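Local coordinates for protein profilin I (Acanthamoeba castellanii, PDB 1ACF) that binds monomeric actin and phosphatidylinositol phosphates, preventing actin polymerization at high concentration and enhancing it at low concentration, at residues 15-27 / 31-45. Residues are numbered along the deposited sequence; the frame is centred on the assembly and turned at random.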
loop_
_atom_site.group_PDB
_atom_site.type_symbol
_atom_site.label_atom_id
_atom_site.label_comp_id
_atom_site.label_asym_id
_atom_site.label_seq_id
_atom_site.Cartn_x
_atom_site.Cartn_y
_atom_site.Cartn_z
ATOM N N ALA A 15 -5.774 -6.086 10.445
ATOM C CA ALA A 15 -5.637 -4.613 10.495
ATOM C C ALA A 15 -5.747 -4.074 9.065
ATOM O O ALA A 15 -5.839 -2.879 8.787
ATOM C CB ALA A 15 -4.311 -4.274 11.150
ATOM N N VAL A 16 -5.725 -5.087 8.181
ATOM C CA VAL A 16 -5.788 -4.804 6.717
ATOM C C VAL A 16 -6.679 -5.856 6.084
ATOM O O VAL A 16 -6.595 -7.009 6.526
ATOM C CB VAL A 16 -4.298 -4.793 6.230
ATOM C CG1 VAL A 16 -4.028 -5.397 4.892
ATOM C CG2 VAL A 16 -3.728 -3.359 6.301
ATOM N N THR A 17 -7.489 -5.507 5.130
ATOM C CA THR A 17 -8.419 -6.350 4.430
ATOM C C THR A 17 -7.844 -7.017 3.213
ATOM O O THR A 17 -8.161 -8.194 2.997
ATOM C CB THR A 17 -9.724 -5.544 3.994
ATOM O OG1 THR A 17 -10.474 -5.381 5.253
ATOM C CG2 THR A 17 -10.606 -6.264 2.964
ATOM N N GLN A 18 -7.146 -6.264 2.385
ATOM C CA GLN A 18 -6.509 -6.675 1.133
ATOM C C GLN A 18 -5.080 -6.052 1.136
ATOM O O GLN A 18 -5.023 -4.860 1.547
ATOM C CB GLN A 18 -7.225 -6.033 -0.086
ATOM C CG GLN A 18 -8.708 -6.374 -0.143
ATOM C CD GLN A 18 -9.450 -5.853 -1.318
ATOM O OE1 GLN A 18 -9.731 -6.579 -2.283
ATOM N NE2 GLN A 18 -9.785 -4.587 -1.298
ATOM N N ALA A 19 -4.122 -6.819 0.717
ATOM C CA ALA A 19 -2.691 -6.300 0.685
ATOM C C ALA A 19 -1.951 -6.814 -0.528
ATOM O O ALA A 19 -2.162 -7.898 -1.109
ATOM C CB ALA A 19 -1.999 -6.652 1.990
ATOM N N ALA A 20 -1.039 -6.006 -1.016
ATOM C CA ALA A 20 -0.189 -6.412 -2.164
ATOM C C ALA A 20 1.238 -5.910 -1.840
ATOM O O ALA A 20 1.354 -5.029 -0.977
ATOM C CB ALA A 20 -0.661 -5.887 -3.489
ATOM N N ILE A 21 2.201 -6.517 -2.513
ATOM C CA ILE A 21 3.608 -6.122 -2.393
ATOM C C ILE A 21 4.127 -5.882 -3.809
ATOM O O ILE A 21 4.067 -6.815 -4.644
ATOM C CB ILE A 21 4.558 -7.051 -1.599
ATOM C CG1 ILE A 21 4.409 -6.955 -0.070
ATOM C CG2 ILE A 21 6.017 -6.645 -1.999
ATOM C CD1 ILE A 21 5.175 -8.126 0.634
ATOM N N LEU A 22 4.504 -4.623 -4.028
ATOM C CA LEU A 22 5.042 -4.314 -5.367
ATOM C C LEU A 22 6.559 -4.034 -5.430
ATOM O O LEU A 22 7.250 -3.713 -4.463
ATOM C CB LEU A 22 4.359 -3.045 -5.874
ATOM C CG LEU A 22 2.953 -2.903 -6.337
ATOM C CD1 LEU A 22 1.995 -3.727 -5.528
ATOM C CD2 LEU A 22 2.682 -1.404 -6.285
ATOM N N GLY A 23 6.998 -4.048 -6.671
ATOM C CA GLY A 23 8.335 -3.712 -7.134
ATOM C C GLY A 23 8.267 -2.205 -7.516
ATOM O O GLY A 23 7.222 -1.653 -7.806
ATOM N N LEU A 24 9.445 -1.581 -7.507
ATOM C CA LEU A 24 9.612 -0.155 -7.844
ATOM C C LEU A 24 9.342 0.048 -9.310
ATOM O O LEU A 24 9.195 1.233 -9.721
ATOM C CB LEU A 24 10.946 0.357 -7.260
ATOM C CG LEU A 24 11.111 0.492 -5.761
ATOM C CD1 LEU A 24 12.452 1.168 -5.418
ATOM C CD2 LEU A 24 10.011 1.363 -5.177
ATOM N N ASP A 25 9.213 -1.026 -10.070
ATOM C CA ASP A 25 8.817 -0.850 -11.492
ATOM C C ASP A 25 7.266 -0.849 -11.590
ATOM O O ASP A 25 6.759 -0.763 -12.710
ATOM C CB ASP A 25 9.342 -1.931 -12.401
ATOM C CG ASP A 25 8.998 -3.341 -11.951
ATOM O OD1 ASP A 25 8.609 -3.542 -10.809
ATOM O OD2 ASP A 25 9.131 -4.222 -12.808
ATOM N N GLY A 26 6.627 -1.033 -10.429
ATOM C CA GLY A 26 5.170 -1.103 -10.329
ATOM C C GLY A 26 4.522 -2.476 -10.568
ATOM O O GLY A 26 3.281 -2.521 -10.574
ATOM N N ASN A 27 5.260 -3.521 -10.779
ATOM C CA ASN A 27 4.800 -4.890 -10.983
ATOM C C ASN A 27 4.600 -5.525 -9.614
ATOM O O ASN A 27 5.342 -5.291 -8.662
ATOM C CB ASN A 27 5.615 -5.711 -11.961
ATOM C CG ASN A 27 5.406 -5.165 -13.397
ATOM O OD1 ASN A 27 4.254 -4.913 -13.836
ATOM N ND2 ASN A 27 6.473 -4.941 -14.140
ATOM N N THR A 31 0.004 -10.854 -4.065
ATOM C CA THR A 31 -1.271 -10.141 -3.749
ATOM C C THR A 31 -2.254 -10.974 -2.974
ATOM O O THR A 31 -2.219 -12.195 -3.154
ATOM C CB THR A 31 -1.797 -9.571 -5.141
ATOM O OG1 THR A 31 -2.667 -8.470 -4.804
ATOM C CG2 THR A 31 -2.245 -10.598 -6.119
ATOM N N SER A 32 -3.140 -10.355 -2.174
ATOM C CA SER A 32 -4.192 -11.127 -1.442
ATOM C C SER A 32 -5.241 -11.567 -2.470
ATOM O O SER A 32 -5.514 -10.781 -3.404
ATOM C CB SER A 32 -4.790 -10.443 -0.251
ATOM O OG SER A 32 -5.242 -9.147 -0.607
ATOM N N ALA A 33 -5.708 -12.796 -2.333
ATOM C CA ALA A 33 -6.681 -13.410 -3.297
ATOM C C ALA A 33 -7.745 -12.399 -3.671
ATOM O O ALA A 33 -8.337 -11.795 -2.742
ATOM C CB ALA A 33 -7.224 -14.719 -2.690
ATOM N N GLY A 34 -7.992 -12.141 -4.941
ATOM C CA GLY A 34 -8.973 -11.139 -5.329
ATOM C C GLY A 34 -8.569 -9.703 -5.289
ATOM O O GLY A 34 -9.353 -8.825 -5.754
ATOM N N PHE A 35 -7.425 -9.316 -4.717
ATOM C CA PHE A 35 -6.978 -7.892 -4.749
ATOM C C PHE A 35 -6.098 -7.678 -5.993
ATOM O O PHE A 35 -5.141 -8.407 -6.244
ATOM C CB PHE A 35 -6.363 -7.477 -3.461
ATOM C CG PHE A 35 -5.839 -6.071 -3.399
ATOM C CD1 PHE A 35 -6.669 -4.996 -3.729
ATOM C CD2 PHE A 35 -4.521 -5.801 -3.053
ATOM C CE1 PHE A 35 -6.266 -3.687 -3.614
ATOM C CE2 PHE A 35 -4.073 -4.469 -2.895
ATOM C CZ PHE A 35 -4.978 -3.412 -3.154
ATOM N N ALA A 36 -6.410 -6.715 -6.862
ATOM C CA ALA A 36 -5.625 -6.470 -8.046
ATOM C C ALA A 36 -5.185 -5.034 -8.330
ATOM O O ALA A 36 -5.983 -4.181 -8.748
ATOM C CB ALA A 36 -6.267 -7.080 -9.310
ATOM N N VAL A 37 -3.918 -4.782 -8.151
ATOM C CA VAL A 37 -3.263 -3.492 -8.440
ATOM C C VAL A 37 -2.715 -3.655 -9.877
ATOM O O VAL A 37 -1.926 -4.568 -10.161
ATOM C CB VAL A 37 -2.175 -3.055 -7.480
ATOM C CG1 VAL A 37 -1.408 -1.865 -8.053
ATOM C CG2 VAL A 37 -2.694 -2.708 -6.100
ATOM N N THR A 38 -3.222 -2.839 -10.782
ATOM C CA THR A 38 -2.712 -3.055 -12.170
ATOM C C THR A 38 -1.340 -2.438 -12.305
ATOM O O THR A 38 -0.890 -1.636 -11.427
ATOM C CB THR A 38 -3.822 -2.667 -13.207
ATOM O OG1 THR A 38 -3.940 -1.224 -13.242
ATOM C CG2 THR A 38 -5.168 -3.282 -12.724
ATOM N N PRO A 39 -0.696 -2.842 -13.399
ATOM C CA PRO A 39 0.643 -2.341 -13.735
ATOM C C PRO A 39 0.600 -0.810 -13.717
ATOM O O PRO A 39 1.368 -0.112 -13.041
ATOM C CB PRO A 39 0.852 -2.817 -15.175
ATOM C CG PRO A 39 0.041 -4.093 -15.235
ATOM C CD PRO A 39 -1.207 -3.739 -14.423
ATOM N N ALA A 40 -0.324 -0.403 -14.568
ATOM C CA ALA A 40 -0.648 0.994 -14.756
ATOM C C ALA A 40 -0.856 1.669 -13.399
ATOM O O ALA A 40 -0.217 2.720 -13.187
ATOM C CB ALA A 40 -1.875 1.078 -15.661
ATOM N N GLN A 41 -1.676 1.090 -12.538
ATOM C CA GLN A 41 -1.941 1.640 -11.220
ATOM C C GLN A 41 -0.662 1.640 -10.357
ATOM O O GLN A 41 -0.512 2.602 -9.613
ATOM C CB GLN A 41 -2.969 0.859 -10.393
ATOM C CG GLN A 41 -4.392 1.225 -10.779
ATOM C CD GLN A 41 -5.378 0.178 -10.321
ATOM O OE1 GLN A 41 -6.603 0.370 -10.424
ATOM N NE2 GLN A 41 -4.809 -0.912 -9.840
ATOM N N GLY A 42 0.043 0.557 -10.502
ATOM C CA GLY A 42 1.313 0.260 -9.835
ATOM C C GLY A 42 2.414 1.238 -10.208
ATOM O O GLY A 42 3.073 1.759 -9.297
ATOM N N THR A 43 2.570 1.487 -11.513
ATOM C CA THR A 43 3.600 2.422 -12.009
ATOM C C THR A 43 3.279 3.856 -11.550
ATOM O O THR A 43 4.208 4.673 -11.241
ATOM C CB THR A 43 4.131 2.325 -13.473
ATOM O OG1 THR A 43 3.283 3.023 -14.417
ATOM C CG2 THR A 43 4.441 0.916 -14.019
ATOM N N THR A 44 1.984 4.136 -11.442
ATOM C CA THR A 44 1.611 5.469 -10.940
ATOM C C THR A 44 2.029 5.665 -9.475
ATOM O O THR A 44 2.531 6.753 -9.122
ATOM C CB THR A 44 0.090 5.784 -11.218
ATOM O OG1 THR A 44 0.029 5.836 -12.684
ATOM C CG2 THR A 44 -0.439 7.084 -10.650
ATOM N N LEU A 45 1.840 4.694 -8.630
ATOM C CA LEU A 45 2.125 4.730 -7.205
ATOM C C LEU A 45 3.624 5.020 -7.020
ATOM O O LEU A 45 3.923 6.031 -6.390
ATOM C CB LEU A 45 1.825 3.365 -6.542
ATOM C CG LEU A 45 1.805 3.345 -5.024
ATOM C CD1 LEU A 45 1.147 4.577 -4.449
ATOM C CD2 LEU A 45 1.065 2.075 -4.600
HETATM O O HOH W 1 0.811 -4.116 -10.036
#
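Ser32 and Ala19 illustrate how a chain leaving a sheet edge can stay tied to the neighbouring strand. Ala19 N donates to Ser32 OG (2.9 Å, N-H...O 156°), and Ser32 N donates a hydrogen bond to Ala19 O (2.9 Å). With OG set between its backbone N and carbonyl carbon (chi1 52°), Ser32 stands in for a backbone acceptor. Just before this, Ala20 and Thr31 form a non-hydrogen-bonded antiparallel pair. A type II turn from Ser32 to Phe35 then folds the chain over strand 18-23, and Thr31 OG1 donates to Phe35 O (2.9 Å). The Phe35 ring is the tight part: Gln18 CB lies over one face, 3.9 Å from the centroid, Ala19 O sits at the edge, and Ala20 CB touches CE2. Beyond it, the side chains of Leu22 and Leu45 cross at about a right angle, CD2 to CD2 4.2 Å. Inside the turn, Gly42 CA approaches Gly26 O (3.5 Å), which a water bridges to Val37 O; on the solvent side, exposed Thr43 merely rests CG2 by Asp25 O. Polar pairing thus secures the sheet edge, apolar contacts seat the crossing chain, and a C-H...O contact joins the turn to helix 39-50, a water to the loop before it.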